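Local coordinates for protein-tyrosine-phosphatase PTP1 (Arabidopsis thaliana, PDB 6KRW) that removes phosphate from phosphotyrosine in proteins, acting on mitogen-activated protein kinases such as MPK6 and so modulating plant defence responses, at residues N50-M55 / V69-R75; R64-V68 / S238-G242; N91-T97 / L273-R278; W204-P210 / T284-F290. All blocks are in the same frame, centred on the assembly; numbering follows the deposited sequence. Where two conformers were deposited one is given.

In the fold
Four contacts, most of them built on loops, show how a classical tyrosine phosphatase builds its pocket from distant parts of one chain. Along the sequence contact 1 alternates with contact 2 but closes before contacts 3 and 4 open, and contacts 2, 3 and 4 interleave. Contact 1 lies about 11 Å from contact 3 and about 13 Å from contact 2, centre to centre, and touches both. Contacts 2 and 3 meet at Arg-278 and at Asn-91, which bonds to Val-68 O. Contact 4 sits about 15 Å from contact 2 and 26 Å from contact 1, again between centres. Together they join the loops round the catalytic pocket to strand 92-95 and helices 242-259, 267-277 and 285-303.

Contact 1 (N50-M55 / V69-R75); sequences NSTVAM and VPFDKNR
Val-69 and Ala-54 meet so closely that their CB atoms are 3.4 Å apart, and this pair marks the dense end of the contact. Beside it the bent chain of Met-55 brings CE to 3.3 Å from Val-69 CG2, again tighter than ordinary van der Waals contact. Leu-47 and Tyr-89 close round this apolar patch.

Toward solvent the packing gives way to polar bonds gathered on Asp-72. Its OD2 takes two donors from opposite faces of the carboxylate plane: Thr-52 N at 2.9 Å and Thr-52 OG1 at 2.7 Å. OD1 uses its syn lone pair for Val-53 N, 3.0 Å away in a nearly straight bond (172°). The backbone adds a bond of its own, Asp-72 N to Asn-50 O at 2.8 Å. One water joins Asn-50 O to Lys-73 N, and another links Ala-54 N, Pro-70 O and Asp-72 OD1.

To one side, Asn-50 OD1 sits at the edge of the Phe-71 ring, 3.4 Å from CD1. With CG1 of Val-53 turned opposite the backbone nitrogen (chi1 178°), that methyl lies over one face of the Arg-75 guanidinium, whose NH2 bonds to Lys-87 O. An alanine at Asp-72 is likely to leave the amides of Thr-52 and Val-53 and the threonine hydroxyl without the carboxylate that accepts from all three. A carboxylate from the following loop thus accepts from the first N-H groups of the short, weakly bonded helix 52-55, and its negative charge probably complements the dipole there.

Contact 2 (R64-V68 / S238-G242); sequences RYSDV and SAGIG
Val-68 pushes its two methyl groups between Ala-239 and Ile-241, and this is the main bump of the contact. With CG1 swung opposite the backbone nitrogen (chi1 -178°), that methyl comes to 3.4 Å from Ala-239 O and 3.8 Å from Ile-241 CG2. The other branch, CG2, meets Ile-241 CD1 at 3.8 Å, so the valine and isoleucine touch tip to tip.

A second, smaller bump points the other way. The CB of Ala-239 enters the notch between the Tyr-65 ring and Val-68, lying 3.6 Å from Tyr-65 CD2 and 4.1 Å from Val-68 CG1. At the ring's edge, Tyr-65 OH stands 2.9 Å from Ser-238 OG, a hydroxyl that also pairs with Lys-146 O. Arg-64 fills in alongside: its CG lies over one face of the tyrosine ring, and its CD rests 3.5 Å from Ser-238 OG, while NE bonds to Gly-111 O.

Residues 238-242 belong to the phosphate-binding P-loop after Cys-237, and the amides of all but Gly-240 hold a citrate, probably from the crystallisation liquor, in the site predicted by similarity to bind substrate. Residues 64-68 belong to the phosphotyrosine-recognition loop of the KNRY motif, which lines the pocket beside the P-loop as in other classical tyrosine phosphatases.

Contact 3 (N91-T97 / L273-R278); sequences NASLIKT and LFRKQR
Arg-278 grips Asn-91 end-on, its NH2 and NH1 both donating to the one oxygen OD1, at 2.9 and 3.1 Å respectively. OD1 lies in the guanidinium plane, whereas the asparagine amide is turned 72° against it. NH1 also reaches Ser-93 OG at 2.9 Å, near the same plane.

At the other end the side-chain amide of Gln-277 bonds to both the N-H and the C=O of Lys-96. Its chain is extended beyond CG (chi2 -180°), which lets OE1 take Lys-96 N at 2.8 Å and NE2 give to Lys-96 O at 2.9 Å, from above the carbonyl plane. Next to the glutamine, Ile-95 CG2 sits over the face of Phe-274, 4.1 Å from the ring centroid, and past Lys-96, Thr-97 CG2 touches the ring's edge 3.7 Å from CE1.

Further out, Val-68 O and Asn-63 OD1 accept from Asn-91 ND2 and fix which way its amide faces. Ala-239 O and Gly-240 O of the P-loop steady the arginine, and a water bridges Ser-93 OG to Gln-277 O. Edge strand 92-95, paired with strand 106-109, runs roughly antiparallel to residues 273-277 of helix 267-277 (145° between directions), with Phe-274 also packed on helix 242-259.

Contact 4 (W204-P210 / T284-F290); sequences WPDHGVP and TMDQYFF. With FLC (citrate anion), chain D.
The WPD loop, which carries Asp-206, inferred to bind substrate, meets the start of helix 285-303 at the catalytic pocket, with Gln-287 and Gly-208 touching across the contact. Gln-287 NE2 donates to Gly-208 O at 3.1 Å, on a carbonyl lone pair and within the plane of the glutamine amide. The same oxygen takes Trp-204 NE1 at 2.9 Å from above its carbonyl plane, so two donors hold the turn 205-208 to its own tryptophan and to the helix. The glutamine chain runs extended beyond CG (chi2 170°), which carries NE2 out to OA2 of a bound citrate as well, at 3.1 Å; the ligand is probably from the crystallisation liquor. His-207 N binds OA2 too, and citrate CA sits over the middle of one face of the His-207 imidazole.

Thr-284 and Gln-287 form a capping box: Gln-287 N gives to Thr-284 OG1 at 3.0 Å, while the return bond from Thr-284 N to Gln-287 OE1 is weak, OE1 pairing more firmly with Gln-283 N. A water joins Thr-284 OG1 to His-207 O. Replacing Gln-287 with a leucine would probably deprive Gly-208 O of one of its two donors and citrate OA2 of a bond, setting the loop freer to shift.

Val-209 CG1 packs 3.8 Å from Phe-290 CB, and Pro-210 CD lies over the Phe-290 ring, 3.8 Å from its centroid, in a CH-pi contact. Trp-204, Gln-287 and Phe-290 all rest on Thr-246 of helix 242-259, while Tyr-288 turns from the loop toward helices 27-39 and 267-277.

Contact 1 (N50-M55 / V69-R75)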
# COMPACT_ATOMS: atom_id res chain seq x y z
N ASN A 50 -0.90 22.51 -2.83
CA ASN A 50 -1.86 21.41 -2.53
C ASN A 50 -1.41 20.55 -1.34
O ASN A 50 -2.22 19.71 -0.93
CB ASN A 50 -2.19 20.60 -3.78
CG ASN A 50 -1.01 19.84 -4.35
OD1 ASN A 50 -0.05 19.52 -3.62
ND2 ASN A 50 -1.05 19.56 -5.64
N SER A 51 -0.22 20.78 -0.80
CA SER A 51 0.31 19.96 0.31
C SER A 51 0.90 20.88 1.36
O SER A 51 2.01 20.69 1.82
CB SER A 51 1.30 18.92 -0.21
OG SER A 51 0.76 18.15 -1.24
N THR A 52 0.16 21.91 1.75
CA THR A 52 0.69 22.96 2.65
C THR A 52 1.07 22.39 4.02
O THR A 52 2.05 22.88 4.61
CB THR A 52 -0.31 24.11 2.79
OG1 THR A 52 -1.50 23.68 3.44
CG2 THR A 52 -0.68 24.67 1.44
N VAL A 53 0.31 21.45 4.55
CA VAL A 53 0.61 20.98 5.92
C VAL A 53 1.93 20.20 5.90
O VAL A 53 2.76 20.42 6.79
CB VAL A 53 -0.55 20.16 6.51
CG1 VAL A 53 -0.20 19.65 7.89
CG2 VAL A 53 -1.81 21.01 6.55
N ALA A 54 2.11 19.35 4.90
CA ALA A 54 3.34 18.55 4.75
C ALA A 54 4.56 19.45 4.59
O ALA A 54 5.67 19.02 5.01
CB ALA A 54 3.23 17.62 3.56
N MET A 55 4.38 20.60 3.93
CA MET A 55 5.51 21.51 3.57
C MET A 55 5.75 22.51 4.71
O MET A 55 6.71 23.26 4.61
CB MET A 55 5.27 22.24 2.24
CG MET A 55 5.19 21.33 1.02
SD MET A 55 6.61 20.27 0.82
CE MET A 55 6.12 19.28 -0.58
N VAL A 69 5.02 13.73 -0.40
CA VAL A 69 4.20 14.23 0.72
C VAL A 69 2.75 14.03 0.31
O VAL A 69 2.43 14.01 -0.88
CB VAL A 69 4.48 15.70 1.03
CG1 VAL A 69 5.87 15.91 1.57
CG2 VAL A 69 4.24 16.59 -0.18
N PRO A 70 1.85 13.90 1.31
CA PRO A 70 0.42 13.78 1.03
C PRO A 70 -0.20 15.16 0.72
O PRO A 70 0.20 16.15 1.29
CB PRO A 70 -0.17 13.21 2.32
CG PRO A 70 0.72 13.84 3.39
CD PRO A 70 2.12 13.83 2.76
N PHE A 71 -1.18 15.10 -0.16
CA PHE A 71 -2.05 16.28 -0.40
C PHE A 71 -2.85 16.61 0.84
O PHE A 71 -3.32 15.71 1.58
CB PHE A 71 -2.98 15.96 -1.57
CG PHE A 71 -2.29 15.58 -2.84
CD1 PHE A 71 -1.26 16.35 -3.36
CD2 PHE A 71 -2.70 14.47 -3.57
CE1 PHE A 71 -0.64 15.99 -4.55
CE2 PHE A 71 -2.08 14.10 -4.75
CZ PHE A 71 -1.05 14.86 -5.24
N ASP A 72 -3.10 17.89 1.06
CA ASP A 72 -3.98 18.31 2.17
C ASP A 72 -5.35 17.64 2.06
O ASP A 72 -5.93 17.31 3.11
CB ASP A 72 -4.16 19.83 2.17
CG ASP A 72 -2.90 20.61 2.47
OD1 ASP A 72 -2.04 20.11 3.21
OD2 ASP A 72 -2.77 21.77 2.01
N LYS A 73 -5.86 17.45 0.83
CA LYS A 73 -7.27 17.04 0.67
C LYS A 73 -7.53 15.64 1.23
O LYS A 73 -8.65 15.36 1.60
CB LYS A 73 -7.69 17.11 -0.80
CG LYS A 73 -7.00 16.12 -1.71
CD LYS A 73 -7.46 16.18 -3.17
CE LYS A 73 -6.75 15.14 -4.02
NZ LYS A 73 -7.02 13.77 -3.53
N ASN A 74 -6.49 14.78 1.28
CA ASN A 74 -6.74 13.36 1.67
C ASN A 74 -5.64 12.85 2.59
O ASN A 74 -5.58 11.61 2.71
CB ASN A 74 -6.93 12.46 0.47
CG ASN A 74 -5.64 12.25 -0.30
OD1 ASN A 74 -4.83 13.19 -0.40
ND2 ASN A 74 -5.44 11.04 -0.84
N ARG A 75 -4.87 13.69 3.23
CA ARG A 75 -3.85 13.23 4.18
C ARG A 75 -4.57 12.61 5.37
O ARG A 75 -5.70 13.00 5.73
CB ARG A 75 -2.93 14.35 4.61
CG ARG A 75 -3.57 15.45 5.44
CD ARG A 75 -2.62 16.59 5.70
NE ARG A 75 -3.25 17.56 6.59
CZ ARG A 75 -3.21 17.56 7.90
NH1 ARG A 75 -2.51 16.63 8.56
NH2 ARG A 75 -3.89 18.48 8.56
O HOH W 1 -4.86 19.06 -1.47
O HOH W 2 -0.07 18.09 3.39

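Contact 2 (R64-V68 / S238-G242)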
# COMPACT_ATOMS: atom_id res chain seq x y z
N ARG A 64 10.40 11.62 4.90
CA ARG A 64 11.64 10.90 4.49
C ARG A 64 12.23 11.57 3.25
O ARG A 64 13.47 11.71 3.16
CB ARG A 64 11.29 9.44 4.24
CG ARG A 64 12.51 8.61 3.89
CD ARG A 64 12.21 7.13 3.90
NE ARG A 64 12.00 6.63 5.25
CZ ARG A 64 12.98 6.32 6.12
NH1 ARG A 64 14.27 6.44 5.80
NH2 ARG A 64 12.66 5.82 7.30
N TYR A 65 11.36 11.99 2.32
CA TYR A 65 11.79 12.61 1.07
C TYR A 65 11.04 13.92 0.91
O TYR A 65 9.82 13.97 1.18
CB TYR A 65 11.51 11.70 -0.13
CG TYR A 65 12.17 10.36 -0.05
CD1 TYR A 65 13.52 10.23 -0.31
CD2 TYR A 65 11.47 9.25 0.38
CE1 TYR A 65 14.14 9.00 -0.21
CE2 TYR A 65 12.08 8.00 0.47
CZ TYR A 65 13.43 7.88 0.19
OH TYR A 65 14.05 6.66 0.30
N SER A 66 11.73 14.96 0.47
CA SER A 66 11.13 16.32 0.48
C SER A 66 10.02 16.46 -0.57
O SER A 66 9.16 17.35 -0.38
CB SER A 66 12.21 17.34 0.29
OG SER A 66 12.81 17.22 -0.98
N ASP A 67 10.01 15.66 -1.63
CA ASP A 67 9.05 15.81 -2.75
C ASP A 67 8.02 14.67 -2.73
O ASP A 67 7.27 14.52 -3.72
CB ASP A 67 9.82 15.86 -4.07
CG ASP A 67 10.71 14.65 -4.32
OD1 ASP A 67 10.93 13.86 -3.38
OD2 ASP A 67 11.19 14.51 -5.45
N VAL A 68 7.97 13.88 -1.66
CA VAL A 68 6.92 12.82 -1.56
C VAL A 68 6.15 13.07 -0.27
O VAL A 68 6.63 12.75 0.83
CB VAL A 68 7.48 11.39 -1.61
CG1 VAL A 68 6.32 10.40 -1.54
CG2 VAL A 68 8.31 11.18 -2.86
N SER A 238 9.57 2.61 0.90
CA SER A 238 10.41 3.67 1.47
C SER A 238 9.68 5.02 1.32
O SER A 238 9.44 5.65 2.34
CB SER A 238 11.76 3.68 0.86
OG SER A 238 12.59 4.53 1.61
N ALA A 239 9.36 5.45 0.10
CA ALA A 239 8.61 6.72 -0.10
C ALA A 239 7.11 6.48 -0.03
O ALA A 239 6.37 7.48 0.19
CB ALA A 239 8.99 7.34 -1.41
N GLY A 240 6.66 5.26 -0.22
CA GLY A 240 5.24 4.90 -0.24
C GLY A 240 4.54 5.29 -1.54
O GLY A 240 3.33 5.61 -1.46
N ILE A 241 5.22 5.26 -2.66
CA ILE A 241 4.57 5.55 -3.97
C ILE A 241 4.90 4.55 -5.08
O ILE A 241 3.99 4.18 -5.79
CB ILE A 241 4.84 7.01 -4.41
CG1 ILE A 241 6.32 7.34 -4.57
CG2 ILE A 241 4.12 7.99 -3.48
CD1 ILE A 241 6.59 8.69 -5.20
N GLY A 242 6.15 4.05 -5.19
CA GLY A 242 6.47 3.20 -6.35
C GLY A 242 6.01 1.78 -6.13
O GLY A 242 5.05 1.34 -6.77

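Contact 3 (N91-T97 / L273-R278)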
# COMPACT_ATOMS: atom_id res chain seq x y z
N ASN A 91 2.92 11.56 7.23
CA ASN A 91 3.11 11.39 5.77
C ASN A 91 2.34 10.16 5.34
O ASN A 91 2.91 9.05 5.29
CB ASN A 91 4.58 11.41 5.39
CG ASN A 91 4.77 11.52 3.90
OD1 ASN A 91 4.06 10.89 3.12
ND2 ASN A 91 5.76 12.32 3.50
N ALA A 92 1.06 10.31 5.06
CA ALA A 92 0.16 9.17 4.81
C ALA A 92 -1.05 9.69 4.05
O ALA A 92 -1.54 10.81 4.40
CB ALA A 92 -0.27 8.52 6.10
N SER A 93 -1.49 8.94 3.07
CA SER A 93 -2.57 9.33 2.14
C SER A 93 -3.65 8.27 2.11
O SER A 93 -3.34 7.06 2.04
CB SER A 93 -2.00 9.46 0.75
OG SER A 93 -0.96 10.40 0.70
N LEU A 94 -4.92 8.64 2.15
CA LEU A 94 -6.04 7.74 1.88
C LEU A 94 -6.16 7.44 0.41
O LEU A 94 -6.34 8.37 -0.41
CB LEU A 94 -7.35 8.33 2.37
CG LEU A 94 -8.53 7.39 2.25
CD1 LEU A 94 -8.36 6.17 3.15
CD2 LEU A 94 -9.82 8.12 2.56
N ILE A 95 -6.06 6.17 0.04
CA ILE A 95 -6.25 5.69 -1.33
C ILE A 95 -7.56 4.96 -1.36
O ILE A 95 -7.70 3.90 -0.74
CB ILE A 95 -5.09 4.81 -1.82
CG1 ILE A 95 -3.73 5.41 -1.50
CG2 ILE A 95 -5.25 4.47 -3.28
CD1 ILE A 95 -3.47 6.75 -2.15
N LYS A 96 -8.55 5.52 -2.05
CA LYS A 96 -9.92 5.00 -2.05
C LYS A 96 -10.51 5.23 -3.43
O LYS A 96 -10.57 6.38 -3.86
CB LYS A 96 -10.75 5.63 -0.93
CG LYS A 96 -12.18 5.16 -0.82
CD LYS A 96 -12.91 5.77 0.35
CE LYS A 96 -14.31 5.20 0.49
NZ LYS A 96 -15.05 5.81 1.63
N THR A 97 -10.97 4.19 -4.09
CA THR A 97 -11.52 4.28 -5.45
C THR A 97 -13.04 4.12 -5.40
O THR A 97 -13.70 4.54 -6.33
CB THR A 97 -10.91 3.21 -6.35
OG1 THR A 97 -11.28 1.93 -5.82
CG2 THR A 97 -9.41 3.34 -6.44
N LEU A 273 -5.95 7.96 -11.21
CA LEU A 273 -6.74 8.25 -9.99
C LEU A 273 -5.86 8.15 -8.74
O LEU A 273 -5.89 9.00 -7.87
CB LEU A 273 -7.92 7.31 -9.91
CG LEU A 273 -8.82 7.48 -8.69
CD1 LEU A 273 -9.35 8.91 -8.55
CD2 LEU A 273 -10.00 6.52 -8.79
N PHE A 274 -5.03 7.10 -8.71
CA PHE A 274 -4.10 6.99 -7.57
C PHE A 274 -3.20 8.21 -7.47
O PHE A 274 -2.92 8.68 -6.37
CB PHE A 274 -3.22 5.74 -7.71
CG PHE A 274 -3.85 4.42 -7.39
CD1 PHE A 274 -5.19 4.27 -7.08
CD2 PHE A 274 -3.05 3.29 -7.38
CE1 PHE A 274 -5.72 3.03 -6.74
CE2 PHE A 274 -3.60 2.05 -7.09
CZ PHE A 274 -4.91 1.92 -6.73
N ARG A 275 -2.73 8.69 -8.61
CA ARG A 275 -1.84 9.88 -8.63
C ARG A 275 -2.57 11.16 -8.17
O ARG A 275 -1.94 12.00 -7.59
CB ARG A 275 -1.16 10.00 -9.99
CG ARG A 275 -0.08 8.95 -10.20
CD ARG A 275 0.40 8.97 -11.62
NE ARG A 275 1.56 8.10 -11.74
CZ ARG A 275 2.48 8.19 -12.67
NH1 ARG A 275 2.43 9.14 -13.59
NH2 ARG A 275 3.50 7.36 -12.71
N LYS A 276 -3.89 11.21 -8.35
CA LYS A 276 -4.69 12.34 -7.81
C LYS A 276 -4.81 12.20 -6.30
O LYS A 276 -5.17 13.17 -5.61
CB LYS A 276 -6.05 12.38 -8.49
CG LYS A 276 -6.01 12.81 -9.95
CD LYS A 276 -7.31 13.38 -10.47
CE LYS A 276 -8.55 12.59 -10.11
NZ LYS A 276 -9.64 12.82 -11.10
N GLN A 277 -4.44 11.01 -5.75
CA GLN A 277 -4.53 10.75 -4.30
C GLN A 277 -3.16 10.69 -3.61
O GLN A 277 -3.12 10.90 -2.41
CB GLN A 277 -5.35 9.48 -4.05
CG GLN A 277 -6.79 9.64 -4.57
CD GLN A 277 -7.69 8.45 -4.36
OE1 GLN A 277 -7.34 7.50 -3.68
NE2 GLN A 277 -8.91 8.50 -4.85
N ARG A 278 -2.10 10.45 -4.37
CA ARG A 278 -0.73 10.53 -3.78
C ARG A 278 0.22 10.71 -4.96
O ARG A 278 0.19 9.89 -5.90
CB ARG A 278 -0.37 9.31 -2.91
CG ARG A 278 0.93 9.51 -2.15
CD ARG A 278 1.08 8.32 -1.18
NE ARG A 278 2.36 8.25 -0.47
CZ ARG A 278 2.73 8.96 0.57
NH1 ARG A 278 1.91 9.87 1.10
NH2 ARG A 278 3.92 8.79 1.13
O HOH W 3 -2.23 12.48 -0.47

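Contact 4 (W204-P210 / T284-F290)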
# COMPACT_ATOMS: atom_id res chain seq x y z
N TRP A 204 11.81 -6.93 -3.27
CA TRP A 204 11.32 -5.96 -4.28
C TRP A 204 12.24 -4.75 -4.21
O TRP A 204 12.09 -3.90 -3.33
CB TRP A 204 9.87 -5.59 -3.99
CG TRP A 204 9.17 -4.85 -5.10
CD1 TRP A 204 9.73 -4.18 -6.13
CD2 TRP A 204 7.75 -4.75 -5.27
NE1 TRP A 204 8.76 -3.64 -6.94
CE2 TRP A 204 7.53 -4.01 -6.45
CE3 TRP A 204 6.65 -5.25 -4.57
CZ2 TRP A 204 6.27 -3.69 -6.92
CZ3 TRP A 204 5.39 -4.93 -5.04
CH2 TRP A 204 5.21 -4.17 -6.20
N PRO A 205 13.21 -4.64 -5.13
CA PRO A 205 14.17 -3.55 -5.08
C PRO A 205 13.55 -2.17 -5.34
O PRO A 205 12.62 -2.05 -6.12
CB PRO A 205 15.21 -3.88 -6.16
CG PRO A 205 14.61 -5.01 -6.99
CD PRO A 205 13.46 -5.61 -6.20
N ASP A 206 14.11 -1.18 -4.67
CA ASP A 206 13.75 0.24 -4.80
C ASP A 206 13.89 0.62 -6.28
O ASP A 206 14.92 0.32 -6.90
CB ASP A 206 14.61 1.03 -3.80
CG ASP A 206 14.69 2.51 -4.08
OD1 ASP A 206 14.01 2.96 -5.00
OD2 ASP A 206 15.42 3.21 -3.37
N HIS A 207 12.83 1.19 -6.85
CA HIS A 207 12.77 1.65 -8.26
C HIS A 207 12.91 0.47 -9.23
O HIS A 207 13.25 0.70 -10.37
CB HIS A 207 13.71 2.85 -8.47
CG HIS A 207 13.11 4.13 -8.01
ND1 HIS A 207 11.80 4.49 -8.33
CD2 HIS A 207 13.59 5.14 -7.25
CE1 HIS A 207 11.52 5.65 -7.79
NE2 HIS A 207 12.59 6.07 -7.12
N GLY A 208 12.58 -0.74 -8.78
CA GLY A 208 12.69 -1.95 -9.60
C GLY A 208 11.49 -2.82 -9.43
O GLY A 208 10.41 -2.28 -8.97
N VAL A 209 11.63 -4.10 -9.78
CA VAL A 209 10.50 -5.07 -9.80
C VAL A 209 11.02 -6.42 -9.37
O VAL A 209 12.21 -6.73 -9.57
CB VAL A 209 9.79 -5.17 -11.18
CG1 VAL A 209 9.06 -3.89 -11.51
CG2 VAL A 209 10.75 -5.58 -12.29
N PRO A 210 10.15 -7.25 -8.75
CA PRO A 210 10.51 -8.63 -8.42
C PRO A 210 10.81 -9.43 -9.69
O PRO A 210 10.44 -9.04 -10.76
CB PRO A 210 9.28 -9.19 -7.69
CG PRO A 210 8.51 -7.96 -7.24
CD PRO A 210 8.80 -6.91 -8.28
N THR A 284 7.82 3.53 -12.10
CA THR A 284 8.63 3.21 -13.31
C THR A 284 7.81 2.45 -14.34
O THR A 284 6.83 1.81 -13.99
CB THR A 284 9.88 2.41 -12.96
OG1 THR A 284 9.47 1.10 -12.59
CG2 THR A 284 10.71 3.02 -11.84
N MET A 285 8.29 2.44 -15.58
CA MET A 285 7.60 1.67 -16.63
C MET A 285 7.69 0.17 -16.32
O MET A 285 6.72 -0.54 -16.56
CB MET A 285 8.18 1.98 -18.01
CG MET A 285 7.43 1.33 -19.15
SD MET A 285 8.10 1.70 -20.79
CE MET A 285 7.59 3.40 -20.96
N ASP A 286 8.81 -0.30 -15.75
CA ASP A 286 8.87 -1.73 -15.35
C ASP A 286 7.83 -2.04 -14.26
O ASP A 286 7.21 -3.11 -14.34
CB ASP A 286 10.28 -2.11 -14.88
CG ASP A 286 11.28 -2.27 -16.01
OD1 ASP A 286 10.85 -2.35 -17.18
OD2 ASP A 286 12.47 -2.31 -15.69
N GLN A 287 7.58 -1.11 -13.33
CA GLN A 287 6.55 -1.33 -12.30
C GLN A 287 5.17 -1.39 -12.96
O GLN A 287 4.36 -2.19 -12.55
CB GLN A 287 6.62 -0.26 -11.21
CG GLN A 287 7.77 -0.53 -10.25
CD GLN A 287 8.03 0.61 -9.30
OE1 GLN A 287 7.34 1.63 -9.35
NE2 GLN A 287 9.01 0.46 -8.43
N TYR A 288 4.94 -0.54 -13.97
CA TYR A 288 3.64 -0.53 -14.66
C TYR A 288 3.44 -1.85 -15.39
O TYR A 288 2.38 -2.43 -15.32
CB TYR A 288 3.59 0.70 -15.57
CG TYR A 288 2.23 0.97 -16.15
CD1 TYR A 288 1.22 1.46 -15.34
CD2 TYR A 288 1.95 0.71 -17.47
CE1 TYR A 288 -0.04 1.71 -15.85
CE2 TYR A 288 0.70 0.99 -18.00
CZ TYR A 288 -0.31 1.44 -17.17
OH TYR A 288 -1.57 1.72 -17.67
N PHE A 289 4.49 -2.35 -16.05
CA PHE A 289 4.42 -3.68 -16.71
C PHE A 289 4.16 -4.76 -15.66
O PHE A 289 3.38 -5.69 -15.91
CB PHE A 289 5.71 -3.97 -17.50
CG PHE A 289 5.63 -3.53 -18.94
CD1 PHE A 289 5.14 -4.38 -19.92
CD2 PHE A 289 6.05 -2.26 -19.31
CE1 PHE A 289 5.08 -3.98 -21.24
CE2 PHE A 289 5.95 -1.85 -20.64
CZ PHE A 289 5.49 -2.72 -21.60
N PHE A 290 4.81 -4.65 -14.51
CA PHE A 290 4.64 -5.67 -13.44
C PHE A 290 3.18 -5.70 -12.98
O PHE A 290 2.65 -6.76 -12.71
CB PHE A 290 5.62 -5.39 -12.30
CG PHE A 290 5.58 -6.41 -11.19
CD1 PHE A 290 6.27 -7.61 -11.30
CD2 PHE A 290 4.86 -6.18 -10.03
CE1 PHE A 290 6.22 -8.55 -10.27
CE2 PHE A 290 4.82 -7.11 -9.01
CZ PHE A 290 5.51 -8.31 -9.13
CAC FLC D . 10.04 2.55 -5.04
CA FLC D . 11.03 3.55 -4.50
CB FLC D . 10.47 4.36 -3.34
CBC FLC D . 9.12 4.94 -3.83
CG FLC D . 11.44 5.51 -3.02
CGC FLC D . 12.85 5.16 -2.58
OA1 FLC D . 9.22 2.09 -4.31
OA2 FLC D . 10.05 2.34 -6.17
OB1 FLC D . 8.11 4.70 -3.19
OB2 FLC D . 9.18 5.58 -4.88
OG1 FLC D . 13.12 4.00 -2.18
OG2 FLC D . 13.69 6.08 -2.61
OHB FLC D . 10.26 3.53 -2.19
O HOH W 4 11.63 -0.44 -12.12